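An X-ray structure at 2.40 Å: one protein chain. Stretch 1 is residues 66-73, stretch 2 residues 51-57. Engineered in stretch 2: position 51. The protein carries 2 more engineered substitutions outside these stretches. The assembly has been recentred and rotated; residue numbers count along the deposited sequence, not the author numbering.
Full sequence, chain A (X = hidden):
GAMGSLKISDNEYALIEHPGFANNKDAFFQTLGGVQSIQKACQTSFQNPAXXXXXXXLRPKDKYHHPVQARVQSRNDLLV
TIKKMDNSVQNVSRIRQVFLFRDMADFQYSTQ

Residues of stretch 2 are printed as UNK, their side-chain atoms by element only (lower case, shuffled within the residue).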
ATOM      1  N   HIS A  66      13.838  20.719  -7.429  1.00 51.44           N
ATOM      2  CA  HIS A  66      13.571  19.942  -8.652  1.00 57.72           C
ATOM      3  C   HIS A  66      12.369  19.005  -8.420  1.00 53.05           C
ATOM      4  O   HIS A  66      12.513  17.999  -7.747  1.00 47.79           O
ATOM      5  CB  HIS A  66      14.797  19.066  -9.035  1.00 36.43           C
ATOM      6  CG  HIS A  66      15.978  19.835  -9.556  1.00 54.72           C
ATOM      7  ND1 HIS A  66      16.590  20.843  -8.842  1.00 65.75           N
ATOM      8  CD2 HIS A  66      16.679  19.727 -10.711  1.00 59.47           C
ATOM      9  CE1 HIS A  66      17.594  21.340  -9.547  1.00 62.04           C
ATOM     10  NE2 HIS A  66      17.676  20.673 -10.684  1.00 56.11           N
ATOM     11  N   PRO A  67      11.185  19.321  -8.968  1.00 48.86           N
ATOM     12  CA  PRO A  67      10.122  18.303  -9.018  1.00 43.98           C
ATOM     13  C   PRO A  67      10.589  16.930  -9.540  1.00 43.79           C
ATOM     14  O   PRO A  67      11.427  16.837 -10.420  1.00 44.84           O
ATOM     15  CB  PRO A  67       9.105  18.889  -9.991  1.00 41.41           C
ATOM     16  CG  PRO A  67       9.334  20.343  -9.960  1.00 39.32           C
ATOM     17  CD  PRO A  67      10.803  20.551  -9.674  1.00 47.50           C
ATOM     18  N   VAL A  68      10.036  15.864  -8.979  1.00 45.01           N
ATOM     19  CA  VAL A  68      10.521  14.518  -9.234  1.00 42.65           C
ATOM     20  C   VAL A  68       9.385  13.647  -9.751  1.00 42.63           C
ATOM     21  O   VAL A  68       8.275  13.704  -9.235  1.00 47.60           O
ATOM     22  CB  VAL A  68      11.115  13.915  -7.903  1.00 49.91           C
ATOM     23  CG1 VAL A  68      11.195  12.417  -7.944  1.00 55.67           C
ATOM     24  CG2 VAL A  68      12.476  14.494  -7.641  1.00 47.86           C
ATOM     25  N   GLN A  69       9.687  12.811 -10.736  1.00 37.32           N
ATOM     26  CA  GLN A  69       8.746  11.821 -11.245  1.00 37.44           C
ATOM     27  C   GLN A  69       8.844  10.507 -10.469  1.00 41.93           C
ATOM     28  O   GLN A  69       9.939  10.057 -10.142  1.00 45.53           O
ATOM     29  CB  GLN A  69       9.046  11.550 -12.709  1.00 42.59           C
ATOM     30  CG  GLN A  69       8.959  12.784 -13.606  1.00 56.97           C
ATOM     31  CD  GLN A  69       7.611  12.971 -14.264  1.00 73.35           C
ATOM     32  OE1 GLN A  69       6.689  12.188 -14.067  1.00 86.42           O
ATOM     33  NE2 GLN A  69       7.494  14.019 -15.061  1.00 79.18           N
ATOM     34  N   ALA A  70       7.702   9.898 -10.163  1.00 39.81           N
ATOM     35  CA  ALA A  70       7.679   8.601  -9.507  1.00 39.38           C
ATOM     36  C   ALA A  70       8.195   7.515 -10.409  1.00 43.28           C
ATOM     37  O   ALA A  70       7.975   7.547 -11.608  1.00 42.99           O
ATOM     38  CB  ALA A  70       6.273   8.232  -9.099  1.00 38.02           C
ATOM     39  N   ARG A  71       8.829   6.528  -9.796  1.00 40.09           N
ATOM     40  CA  ARG A  71       9.032   5.243 -10.405  1.00 44.49           C
ATOM     41  C   ARG A  71       7.749   4.453 -10.197  1.00 43.63           C
ATOM     42  O   ARG A  71       7.243   4.359  -9.092  1.00 46.69           O
ATOM     43  CB  ARG A  71      10.227   4.531  -9.774  1.00 58.66           C
ATOM     44  CG  ARG A  71      11.558   5.191 -10.103  1.00 76.53           C
ATOM     45  CD  ARG A  71      12.693   4.199 -10.009  1.00 92.04           C
ATOM     46  NE  ARG A  71      12.853   3.437 -11.246  1.00 97.83           N
ATOM     47  CZ  ARG A  71      13.609   2.347 -11.359  1.00106.10           C
ATOM     48  NH1 ARG A  71      14.264   1.876 -10.302  1.00108.20           N
ATOM     49  NH2 ARG A  71      13.698   1.717 -12.523  1.00105.58           N
ATOM     50  N   VAL A  72       7.217   3.902 -11.282  1.00 41.33           N
ATOM     51  CA  VAL A  72       5.958   3.191 -11.238  1.00 40.42           C
ATOM     52  C   VAL A  72       6.232   1.701 -11.372  1.00 45.24           C
ATOM     53  O   VAL A  72       6.985   1.279 -12.252  1.00 44.17           O
ATOM     54  CB  VAL A  72       5.058   3.631 -12.373  1.00 38.81           C
ATOM     55  CG1 VAL A  72       3.700   2.944 -12.277  1.00 39.17           C
ATOM     56  CG2 VAL A  72       4.925   5.122 -12.354  1.00 32.82           C
ATOM     57  N   GLN A  73       5.637   0.904 -10.492  1.00 34.28           N
ATOM     58  CA  GLN A  73       5.846  -0.518 -10.564  1.00 35.02           C
ATOM     59  C   GLN A  73       4.670  -1.282  -9.986  1.00 32.58           C
ATOM     60  O   GLN A  73       3.851  -0.725  -9.273  1.00 35.71           O
ATOM     61  CB  GLN A  73       7.134  -0.870  -9.834  1.00 42.38           C
ATOM     62  CG  GLN A  73       7.580  -2.285 -10.027  1.00 41.19           C
ATOM     63  CD  GLN A  73       7.749  -2.618 -11.475  1.00 42.65           C
ATOM     64  OE1 GLN A  73       6.786  -2.877 -12.194  1.00 43.45           O
ATOM     65  NE2 GLN A  73       8.978  -2.595 -11.924  1.00 46.98           N
ATOM     66  N   UNK A  51       1.760   3.941 -19.279  1.00 44.35           N
ATOM     67  CA  UNK A  51       1.836   5.395 -19.404  1.00 38.95           C
ATOM     68  C   UNK A  51       1.754   6.113 -18.064  1.00 42.68           C
ATOM     69  O   UNK A  51       1.869   7.342 -18.010  1.00 44.90           O
ATOM     70  c   UNK A  51       0.705   5.903 -20.323  1.00 38.50           C
ATOM     71  N   UNK A  52       1.511   5.350 -17.003  1.00 50.28           N
ATOM     72  CA  UNK A  52       1.324   5.905 -15.668  1.00 47.19           C
ATOM     73  C   UNK A  52       2.461   6.832 -15.279  1.00 41.87           C
ATOM     74  O   UNK A  52       3.614   6.562 -15.537  1.00 44.76           O
ATOM     75  c   UNK A  52       1.193   4.787 -14.655  1.00 51.42           C
ATOM     76  N   UNK A  53       2.106   7.911 -14.611  1.00 44.94           N
ATOM     77  CA  UNK A  53       3.009   9.023 -14.406  1.00 46.62           C
ATOM     78  C   UNK A  53       2.489   9.848 -13.225  1.00 40.26           C
ATOM     79  O   UNK A  53       1.303  10.088 -13.093  1.00 39.88           O
ATOM     80  c   UNK A  53       3.045   9.883 -15.694  1.00 46.77           C
ATOM     81  c   UNK A  53       3.452  12.303 -15.153  1.00 67.91           C
ATOM     82  c   UNK A  53       4.041  11.032 -15.739  1.00 58.35           C
ATOM     83  c   UNK A  53       4.488  11.277 -17.148  1.00 54.69           C
ATOM     84  N   UNK A  54       3.390  10.314 -12.384  1.00 44.63           N
ATOM     85  CA  UNK A  54       3.016  11.212 -11.316  1.00 40.04           C
ATOM     86  C   UNK A  54       4.250  11.978 -10.867  1.00 42.32           C
ATOM     87  O   UNK A  54       5.344  11.431 -10.777  1.00 44.11           O
ATOM     88  c   UNK A  54       2.400  10.418 -10.165  1.00 41.65           C
ATOM     89  c   UNK A  54       0.655  12.039  -9.364  1.00 37.93           C
ATOM     90  c   UNK A  54       1.344  10.117  -7.943  1.00 48.29           C
ATOM     91  c   UNK A  54       1.805  11.152  -8.973  1.00 44.10           C
ATOM     92  N   UNK A  55       4.052  13.247 -10.564  1.00 39.79           N
ATOM     93  CA  UNK A  55       5.140  14.139 -10.224  1.00 41.12           C
ATOM     94  C   UNK A  55       4.994  14.697  -8.790  1.00 41.14           C
ATOM     95  O   UNK A  55       3.901  15.025  -8.352  1.00 38.09           O
ATOM     96  o   UNK A  55       6.072  18.188 -12.250  1.00 63.90           O
ATOM     97  c   UNK A  55       5.145  15.266 -11.246  1.00 48.52           C
ATOM     98  c   UNK A  55       6.418  17.007 -12.476  1.00 69.66           C
ATOM     99  c   UNK A  55       6.432  16.027 -11.336  1.00 62.61           C
ATOM    100  o   UNK A  55       6.749  16.590 -13.599  1.00 77.74           O
ATOM    101  N   UNK A  56       6.109  14.775  -8.067  1.00 39.40           N
ATOM    102  CA  UNK A  56       6.110  15.245  -6.688  1.00 37.80           C
ATOM    103  C   UNK A  56       6.898  16.540  -6.545  1.00 42.63           C
ATOM    104  O   UNK A  56       8.043  16.671  -7.012  1.00 42.87           O
ATOM    105  c   UNK A  56       6.827  14.544  -4.274  1.00 43.29           C
ATOM    106  c   UNK A  56       5.475  14.589  -3.593  1.00 40.78           C
ATOM    107  c   UNK A  56       7.724  13.549  -3.590  1.00 47.20           C
ATOM    108  c   UNK A  56       6.704  14.182  -5.764  1.00 39.50           C
ATOM    109  N   UNK A  57       6.263  17.488  -5.879  1.00 41.47           N
ATOM    110  CA  UNK A  57       6.860  18.787  -5.603  1.00 42.49           C
ATOM    111  C   UNK A  57       6.682  19.169  -4.128  1.00 42.99           C
ATOM    112  O   UNK A  57       5.666  19.749  -3.747  1.00 45.69           O
ATOM    113  c   UNK A  57       6.938  21.137  -6.495  1.00 46.93           C
ATOM    114  n   UNK A  57       6.393  22.109  -7.176  1.00 52.67           N
ATOM    115  c   UNK A  57       6.202  19.840  -6.500  1.00 42.82           C
ATOM    116  o   UNK A  57       7.988  21.268  -5.886  1.00 49.12           O
TER
HETATM  117  O   HOH W   1       6.172   8.871 -12.658  1.00 42.99           O

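Position 51 carries a single side-chain carbon; its CB stays 9.1 Å from CG2 of Val 72, the nearest atom of stretch 1, out of reach. This is Ala 51, an engineered substitution, whose identity says nothing about what the site requires.

Position 52 also has one side-chain carbon, directed toward stretch 1. Its CB lies 3.9 Å from CG1 of Val 72, an apolar contact. This is Ala 52, whose small methyl meets the valine without any polar group.

Position 53 has four carbons, forked at the second. The CA-to-CB bond points away from stretch 1, yet the end of the side chain comes nearer, and its branching carbon lies 3.3 Å from OE1 of Gln 69. The fork at the second carbon identifies Leu 53, long enough to reach back.

Position 54 repeats the pattern: four carbons forked at the second, none in contact with stretch 1, so Leu 54. Its CA-to-CB bond points sideways and the residue is buried, a setting that suits an apolar chain. Ala 70 N donates to Leu 54 O at 2.9 Å.

Position 55 shows three carbons, the third carrying two oxygens: a carboxylate on a two-carbon arm, so Glu 55. It shares a face of the sheet with Gln 69. OE1 of Glu 55 comes within 3.1 Å of NE2 of Gln 69, but the angle is too poor for a hydrogen bond. OE2 of Glu 55 is 3.8 Å from CB of Pro 67. The exposed site leaves the charge accessible to solvent.

Position 56 has four carbons forked at the second, on the same face as Val 68; its CB lies 3.8 Å from O of Val 68. It is Leu 56, buried, where an apolar side chain is at home.

Position 57 has two carbons, the second bearing one oxygen and one nitrogen: a short amide, Asn 57. Its CG lies 4.3 Å from CG of Pro 67, and the partly exposed site allows a polar end.

The contact works chiefly through the backbone. The strands run antiparallel, and Val 68 and Leu 56 form a hydrogen-bonded pair: Leu 56 N donates to Val 68 O at 2.7 Å, and Val 68 N to Leu 56 O at 2.9 Å. Beyond the Ala 70 bond the chains diverge, and water 1 bridges the gap, accepting from Leu 54 N at 3.1 Å and donating to Ala 70 O at 2.5 Å.

Stretch 2 (51-57) AALLELN
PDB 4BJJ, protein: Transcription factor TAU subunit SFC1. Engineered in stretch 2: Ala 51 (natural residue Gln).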